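Local coordinates for glycosylation Associate Protein 1 (Streptococcus agalactiae serotype V, PDB 6OYC) that probably takes part, in complex with partner accessory Sec proteins, in the glycosylation and secretion of bacterial surface glycoproteins, at residues 272-283 and 289-300. Sequence-based numbering, arbitrary orientation.
Sequences LSRADAIICDRL and LKEKIDKPVVHV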
ATOM      1  N   LEU A 272      12.118 -12.132  19.039  1.00 33.83           N
ATOM      2  CA  LEU A 272      13.402 -11.494  18.756  1.00 34.40           C
ATOM      3  C   LEU A 272      14.561 -12.443  19.008  1.00 38.83           C
ATOM      4  O   LEU A 272      15.557 -12.422  18.272  1.00 40.02           O
ATOM      5  CB  LEU A 272      13.578 -10.235  19.604  1.00 35.76           C
ATOM      6  CG  LEU A 272      12.524  -9.146  19.425  1.00 39.32           C
ATOM      7  CD1 LEU A 272      12.968  -7.891  20.125  1.00 39.81           C
ATOM      8  CD2 LEU A 272      12.275  -8.881  17.945  1.00 39.85           C
ATOM      9  N   SER A 273      14.453 -13.280  20.043  1.00 34.16           N
ATOM     10  CA  SER A 273      15.532 -14.208  20.344  1.00 37.32           C
ATOM     11  C   SER A 273      15.640 -15.306  19.299  1.00 36.91           C
ATOM     12  O   SER A 273      16.686 -15.953  19.215  1.00 35.78           O
ATOM     13  CB  SER A 273      15.351 -14.831  21.734  1.00 36.02           C
ATOM     14  OG  SER A 273      14.269 -15.738  21.739  1.00 38.67           O
ATOM     15  N   ARG A 274      14.604 -15.515  18.491  1.00 35.97           N
ATOM     16  CA  ARG A 274      14.680 -16.512  17.432  1.00 39.61           C
ATOM     17  C   ARG A 274      15.181 -15.943  16.107  1.00 40.45           C
ATOM     18  O   ARG A 274      15.414 -16.708  15.169  1.00 41.62           O
ATOM     19  CB  ARG A 274      13.309 -17.179  17.240  1.00 38.56           C
ATOM     20  CG  ARG A 274      13.067 -18.269  18.275  1.00 40.07           C
ATOM     21  CD  ARG A 274      11.612 -18.663  18.404  1.00 44.89           C
ATOM     22  NE  ARG A 274      11.458 -19.731  19.390  1.00 41.89           N
ATOM     23  CZ  ARG A 274      11.354 -19.530  20.706  1.00 40.17           C
ATOM     24  NH1 ARG A 274      11.359 -18.301  21.203  1.00 37.14           N
ATOM     25  NH2 ARG A 274      11.220 -20.556  21.529  1.00 39.50           N
ATOM     26  N   ALA A 275      15.374 -14.635  16.008  1.00 37.81           N
ATOM     27  CA  ALA A 275      15.845 -14.061  14.758  1.00 42.99           C
ATOM     28  C   ALA A 275      17.349 -14.270  14.600  1.00 39.45           C
ATOM     29  O   ALA A 275      18.118 -14.064  15.538  1.00 38.93           O
ATOM     30  CB  ALA A 275      15.520 -12.571  14.702  1.00 34.58           C
ATOM     31  N   ASP A 276      17.769 -14.670  13.403  1.00 36.25           N
ATOM     32  CA  ASP A 276      19.188 -14.583  13.084  1.00 39.05           C
ATOM     33  C   ASP A 276      19.608 -13.156  12.746  1.00 41.59           C
ATOM     34  O   ASP A 276      20.782 -12.814  12.940  1.00 45.68           O
ATOM     35  CB  ASP A 276      19.543 -15.537  11.935  1.00 40.01           C
ATOM     36  CG  ASP A 276      19.274 -16.999  12.290  1.00 42.48           C
ATOM     37  OD1 ASP A 276      20.074 -17.574  13.060  1.00 44.58           O
ATOM     38  OD2 ASP A 276      18.255 -17.566  11.824  1.00 40.24           O
ATOM     39  N   ALA A 277      18.681 -12.323  12.262  1.00 37.32           N
ATOM     40  CA  ALA A 277      18.930 -10.899  12.041  1.00 37.67           C
ATOM     41  C   ALA A 277      17.600 -10.156  12.038  1.00 37.71           C
ATOM     42  O   ALA A 277      16.536 -10.742  11.810  1.00 34.54           O
ATOM     43  CB  ALA A 277      19.687 -10.638  10.732  1.00 36.91           C
ATOM     44  N   ILE A 278      17.675  -8.851  12.311  1.00 36.94           N
ATOM     45  CA  ILE A 278      16.509  -7.980  12.306  1.00 33.73           C
ATOM     46  C   ILE A 278      16.762  -6.849  11.322  1.00 38.30           C
ATOM     47  O   ILE A 278      17.854  -6.271  11.303  1.00 41.48           O
ATOM     48  CB  ILE A 278      16.194  -7.433  13.709  1.00 35.75           C
ATOM     49  CG1 ILE A 278      15.870  -8.588  14.664  1.00 36.81           C
ATOM     50  CG2 ILE A 278      15.027  -6.470  13.647  1.00 30.48           C
ATOM     51  CD1 ILE A 278      16.092  -8.262  16.108  1.00 36.48           C
ATOM     52  N   ILE A 279      15.765  -6.564  10.489  1.00 35.64           N
ATOM     53  CA  ILE A 279      15.752  -5.419   9.584  1.00 38.09           C
ATOM     54  C   ILE A 279      14.741  -4.408  10.101  1.00 39.28           C
ATOM     55  O   ILE A 279      13.637  -4.790  10.519  1.00 38.85           O
ATOM     56  CB  ILE A 279      15.354  -5.817   8.149  1.00 36.50           C
ATOM     57  CG1 ILE A 279      16.349  -6.775   7.514  1.00 36.83           C
ATOM     58  CG2 ILE A 279      15.187  -4.561   7.279  1.00 39.67           C
ATOM     59  CD1 ILE A 279      15.768  -7.453   6.285  1.00 36.65           C
ATOM     60  N   CYS A 280      15.080  -3.121  10.031  1.00 33.60           N
ATOM     61  CA  CYS A 280      14.002  -2.145  10.115  1.00 40.82           C
ATOM     62  C   CYS A 280      14.292  -0.937   9.241  1.00 38.48           C
ATOM     63  O   CYS A 280      15.422  -0.702   8.797  1.00 40.11           O
ATOM     64  CB  CYS A 280      13.717  -1.696  11.550  1.00 42.66           C
ATOM     65  SG  CYS A 280      15.156  -1.206  12.389  1.00 60.13           S
ATOM     66  N   ASP A 281      13.227  -0.184   8.989  1.00 37.38           N
ATOM     67  CA  ASP A 281      13.288   1.008   8.161  1.00 38.75           C
ATOM     68  C   ASP A 281      13.746   2.247   8.926  1.00 41.44           C
ATOM     69  O   ASP A 281      14.024   3.274   8.299  1.00 43.87           O
ATOM     70  CB  ASP A 281      11.912   1.270   7.527  1.00 34.29           C
ATOM     71  CG  ASP A 281      10.825   1.529   8.559  1.00 37.38           C
ATOM     72  OD1 ASP A 281      10.749   0.796   9.565  1.00 39.67           O
ATOM     73  OD2 ASP A 281      10.040   2.482   8.379  1.00 40.84           O
ATOM     74  N   ARG A 282      13.846   2.201  10.247  1.00 40.01           N
ATOM     75  CA  ARG A 282      14.128   3.432  10.975  1.00 46.58           C
ATOM     76  C   ARG A 282      15.344   3.282  11.879  1.00 44.66           C
ATOM     77  O   ARG A 282      15.555   2.234  12.502  1.00 39.57           O
ATOM     78  CB  ARG A 282      12.907   3.872  11.776  1.00 43.13           C
ATOM     79  CG  ARG A 282      11.831   4.523  10.899  1.00 39.95           C
ATOM     80  CD  ARG A 282      10.784   5.159  11.767  1.00 42.89           C
ATOM     81  NE  ARG A 282      11.392   6.181  12.606  1.00 47.69           N
ATOM     82  CZ  ARG A 282      11.359   7.476  12.321  1.00 45.89           C
ATOM     83  NH1 ARG A 282      10.721   7.878  11.233  1.00 41.95           N
ATOM     84  NH2 ARG A 282      11.955   8.356  13.117  1.00 44.20           N
ATOM     85  N   LEU A 283      16.141   4.354  11.940  1.00 42.23           N
ATOM     86  CA  LEU A 283      17.358   4.340  12.748  1.00 42.80           C
ATOM     87  C   LEU A 283      17.045   4.423  14.238  1.00 43.71           C
ATOM     88  O   LEU A 283      17.696   3.744  15.041  1.00 45.85           O
ATOM     89  CB  LEU A 283      18.283   5.479  12.328  1.00 42.10           C
ATOM     90  CG  LEU A 283      19.068   5.247  11.037  1.00 44.69           C
ATOM     91  CD1 LEU A 283      19.940   6.446  10.725  1.00 46.95           C
ATOM     92  CD2 LEU A 283      19.916   4.014  11.154  1.00 46.13           C
ATOM     93  N   LEU A 289      16.185  -1.334  19.410  1.00 47.79           N
ATOM     94  CA  LEU A 289      16.373  -2.776  19.286  1.00 48.40           C
ATOM     95  C   LEU A 289      17.778  -3.183  19.715  1.00 49.05           C
ATOM     96  O   LEU A 289      17.947  -4.049  20.580  1.00 51.46           O
ATOM     97  CB  LEU A 289      16.101  -3.214  17.852  1.00 47.03           C
ATOM     98  CG  LEU A 289      14.623  -3.429  17.554  1.00 47.88           C
ATOM     99  CD1 LEU A 289      14.412  -3.536  16.060  1.00 43.60           C
ATOM    100  CD2 LEU A 289      14.142  -4.681  18.267  1.00 48.54           C
ATOM    101  N   LYS A 290      18.799  -2.559  19.119  1.00 50.61           N
ATOM    102  CA  LYS A 290      20.181  -2.845  19.492  1.00 51.20           C
ATOM    103  C   LYS A 290      20.417  -2.645  20.983  1.00 56.81           C
ATOM    104  O   LYS A 290      21.226  -3.356  21.588  1.00 58.15           O
ATOM    105  CB  LYS A 290      21.130  -1.949  18.692  1.00 48.57           C
ATOM    106  CG  LYS A 290      21.403  -2.397  17.270  1.00 49.69           C
ATOM    107  CD  LYS A 290      22.388  -3.579  17.209  1.00 58.91           C
ATOM    108  CE  LYS A 290      23.160  -3.596  15.873  1.00 61.38           C
ATOM    109  NZ  LYS A 290      23.870  -4.898  15.605  1.00 56.21           N
ATOM    110  N   GLU A 291      19.722  -1.680  21.591  1.00 54.90           N
ATOM    111  CA  GLU A 291      19.822  -1.479  23.030  1.00 54.45           C
ATOM    112  C   GLU A 291      19.313  -2.693  23.791  1.00 59.22           C
ATOM    113  O   GLU A 291      19.938  -3.129  24.766  1.00 63.67           O
ATOM    114  CB  GLU A 291      19.034  -0.230  23.426  1.00 61.90           C
ATOM    115  CG  GLU A 291      19.059   0.147  24.904  1.00 67.09           C
ATOM    116  CD  GLU A 291      18.723   1.629  25.123  1.00 79.55           C
ATOM    117  OE1 GLU A 291      19.348   2.269  26.000  1.00 80.66           O
ATOM    118  OE2 GLU A 291      17.835   2.155  24.407  1.00 77.14           O
ATOM    119  N   LYS A 292      18.189  -3.266  23.356  1.00 54.20           N
ATOM    120  CA  LYS A 292      17.525  -4.248  24.197  1.00 50.97           C
ATOM    121  C   LYS A 292      17.953  -5.678  23.914  1.00 52.66           C
ATOM    122  O   LYS A 292      17.896  -6.511  24.821  1.00 53.46           O
ATOM    123  CB  LYS A 292      16.003  -4.136  24.069  1.00 52.57           C
ATOM    124  CG  LYS A 292      15.259  -4.876  25.203  1.00 55.05           C
ATOM    125  CD  LYS A 292      13.785  -4.513  25.250  1.00 52.10           C
ATOM    126  CE  LYS A 292      13.067  -5.211  26.401  1.00 46.60           C
ATOM    127  NZ  LYS A 292      11.605  -4.840  26.483  1.00 49.63           N
ATOM    128  N   ILE A 293      18.376  -6.016  22.698  1.00 49.36           N
ATOM    129  CA  ILE A 293      18.782  -7.391  22.451  1.00 50.54           C
ATOM    130  C   ILE A 293      20.041  -7.414  21.609  1.00 47.71           C
ATOM    131  O   ILE A 293      20.300  -6.524  20.797  1.00 49.46           O
ATOM    132  CB  ILE A 293      17.679  -8.257  21.796  1.00 54.51           C
ATOM    133  CG1 ILE A 293      18.093  -9.744  21.846  1.00 54.21           C
ATOM    134  CG2 ILE A 293      17.405  -7.797  20.377  1.00 49.74           C
ATOM    135  CD1 ILE A 293      17.033 -10.769  21.402  1.00 47.68           C
ATOM    136  N   ASP A 294      20.834  -8.450  21.842  1.00 53.49           N
ATOM    137  CA  ASP A 294      22.070  -8.700  21.126  1.00 52.72           C
ATOM    138  C   ASP A 294      21.731  -9.529  19.895  1.00 54.54           C
ATOM    139  O   ASP A 294      21.812 -10.763  19.883  1.00 53.08           O
ATOM    140  CB  ASP A 294      23.062  -9.405  22.036  1.00 60.44           C
ATOM    141  CG  ASP A 294      24.437  -9.447  21.451  1.00 76.59           C
ATOM    142  OD1 ASP A 294      24.902  -8.383  20.980  1.00 82.05           O
ATOM    143  OD2 ASP A 294      25.050 -10.541  21.461  1.00 82.96           O
ATOM    144  N   LYS A 295      21.317  -8.821  18.850  1.00 49.76           N
ATOM    145  CA  LYS A 295      21.045  -9.388  17.543  1.00 44.27           C
ATOM    146  C   LYS A 295      21.553  -8.411  16.501  1.00 45.58           C
ATOM    147  O   LYS A 295      21.524  -7.194  16.721  1.00 46.95           O
ATOM    148  CB  LYS A 295      19.546  -9.635  17.304  1.00 46.21           C
ATOM    149  CG  LYS A 295      18.936 -10.772  18.103  1.00 45.03           C
ATOM    150  CD  LYS A 295      19.448 -12.121  17.632  1.00 41.89           C
ATOM    151  CE  LYS A 295      18.804 -13.222  18.457  1.00 39.18           C
ATOM    152  NZ  LYS A 295      19.125 -14.589  17.961  1.00 40.15           N
ATOM    153  N   PRO A 296      22.018  -8.907  15.361  1.00 43.30           N
ATOM    154  CA  PRO A 296      22.289  -8.000  14.236  1.00 40.83           C
ATOM    155  C   PRO A 296      21.007  -7.265  13.855  1.00 42.67           C
ATOM    156  O   PRO A 296      19.970  -7.879  13.595  1.00 40.28           O
ATOM    157  CB  PRO A 296      22.778  -8.939  13.124  1.00 39.07           C
ATOM    158  CG  PRO A 296      23.056 -10.276  13.810  1.00 39.07           C
ATOM    159  CD  PRO A 296      22.182 -10.330  15.009  1.00 37.00           C
ATOM    160  N   VAL A 297      21.068  -5.940  13.882  1.00 41.42           N
ATOM    161  CA  VAL A 297      19.969  -5.071  13.472  1.00 43.91           C
ATOM    162  C   VAL A 297      20.489  -4.280  12.280  1.00 45.06           C
ATOM    163  O   VAL A 297      21.423  -3.485  12.427  1.00 48.38           O
ATOM    164  CB  VAL A 297      19.517  -4.135  14.607  1.00 44.76           C
ATOM    165  CG1 VAL A 297      18.446  -3.178  14.138  1.00 38.97           C
ATOM    166  CG2 VAL A 297      19.027  -4.931  15.828  1.00 43.99           C
ATOM    167  N   VAL A 298      19.922  -4.508  11.099  1.00 40.29           N
ATOM    168  CA  VAL A 298      20.381  -3.851   9.882  1.00 42.37           C
ATOM    169  C   VAL A 298      19.330  -2.841   9.428  1.00 46.87           C
ATOM    170  O   VAL A 298      18.146  -3.179   9.277  1.00 41.10           O
ATOM    171  CB  VAL A 298      20.688  -4.854   8.762  1.00 44.65           C
ATOM    172  CG1 VAL A 298      21.100  -4.078   7.488  1.00 45.46           C
ATOM    173  CG2 VAL A 298      21.783  -5.820   9.193  1.00 40.03           C
ATOM    174  N   HIS A 299      19.770  -1.605   9.195  1.00 45.72           N
ATOM    175  CA  HIS A 299      18.882  -0.539   8.759  1.00 43.14           C
ATOM    176  C   HIS A 299      18.706  -0.623   7.249  1.00 41.67           C
ATOM    177  O   HIS A 299      19.688  -0.676   6.500  1.00 41.60           O
ATOM    178  CB  HIS A 299      19.446   0.820   9.182  1.00 42.12           C
ATOM    179  CG  HIS A 299      18.789   1.997   8.525  1.00 47.42           C
ATOM    180  ND1 HIS A 299      17.461   2.324   8.728  1.00 47.30           N
ATOM    181  CD2 HIS A 299      19.286   2.944   7.694  1.00 44.98           C
ATOM    182  CE1 HIS A 299      17.169   3.412   8.036  1.00 42.57           C
ATOM    183  NE2 HIS A 299      18.259   3.808   7.402  1.00 42.61           N
ATOM    184  N   VAL A 300      17.453  -0.677   6.804  1.00 38.33           N
ATOM    185  CA  VAL A 300      17.125  -0.758   5.385  1.00 40.05           C
ATOM    186  C   VAL A 300      16.138   0.362   5.087  1.00 39.26           C
ATOM    187  O   VAL A 300      14.961   0.266   5.452  1.00 38.84           O
ATOM    188  CB  VAL A 300      16.550  -2.131   4.994  1.00 42.46           C
ATOM    189  CG1 VAL A 300      15.983  -2.111   3.573  1.00 35.92           C
ATOM    190  CG2 VAL A 300      17.617  -3.242   5.129  1.00 41.47           C
TER
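I278 lays its CG2 against CD1 of L289, 3.8 Å away, and turns its other branch so that CD1 lies against CB of K295. The pair illustrates the right-handed beta-alpha-beta unit of a Rossmann-like, GT-B-type domain: parallel strands 277-280 and 297-299 are joined by helix 283-292, which packs on the face bearing I278, C280 and V297. L272, from the preceding helix, closes this apolar layer by meeting both L289 and I293. On the face bearing I279 and V298, CG2 of I279 presses on CG2 of V300 at 3.5 Å, and helix 505-512 covers both residues. Between the strands run four backbone hydrogen bonds, from I278 N to P296 O through to V300 N to C280 O; the last is nearly straight at 175°. At the C-terminal end of the strands, L283 sets CD2 over one face of the H299 ring, 3.7 Å from its centroid, while D281 O lies at the ring edge. At the other end, the K295 chain, bent at chi2 (-69°), brings its ammonium to two carbonyls: NZ bonds to A275 O at 2.7 Å, and to S273 O at 3.1 Å from well above that carbonyl's plane.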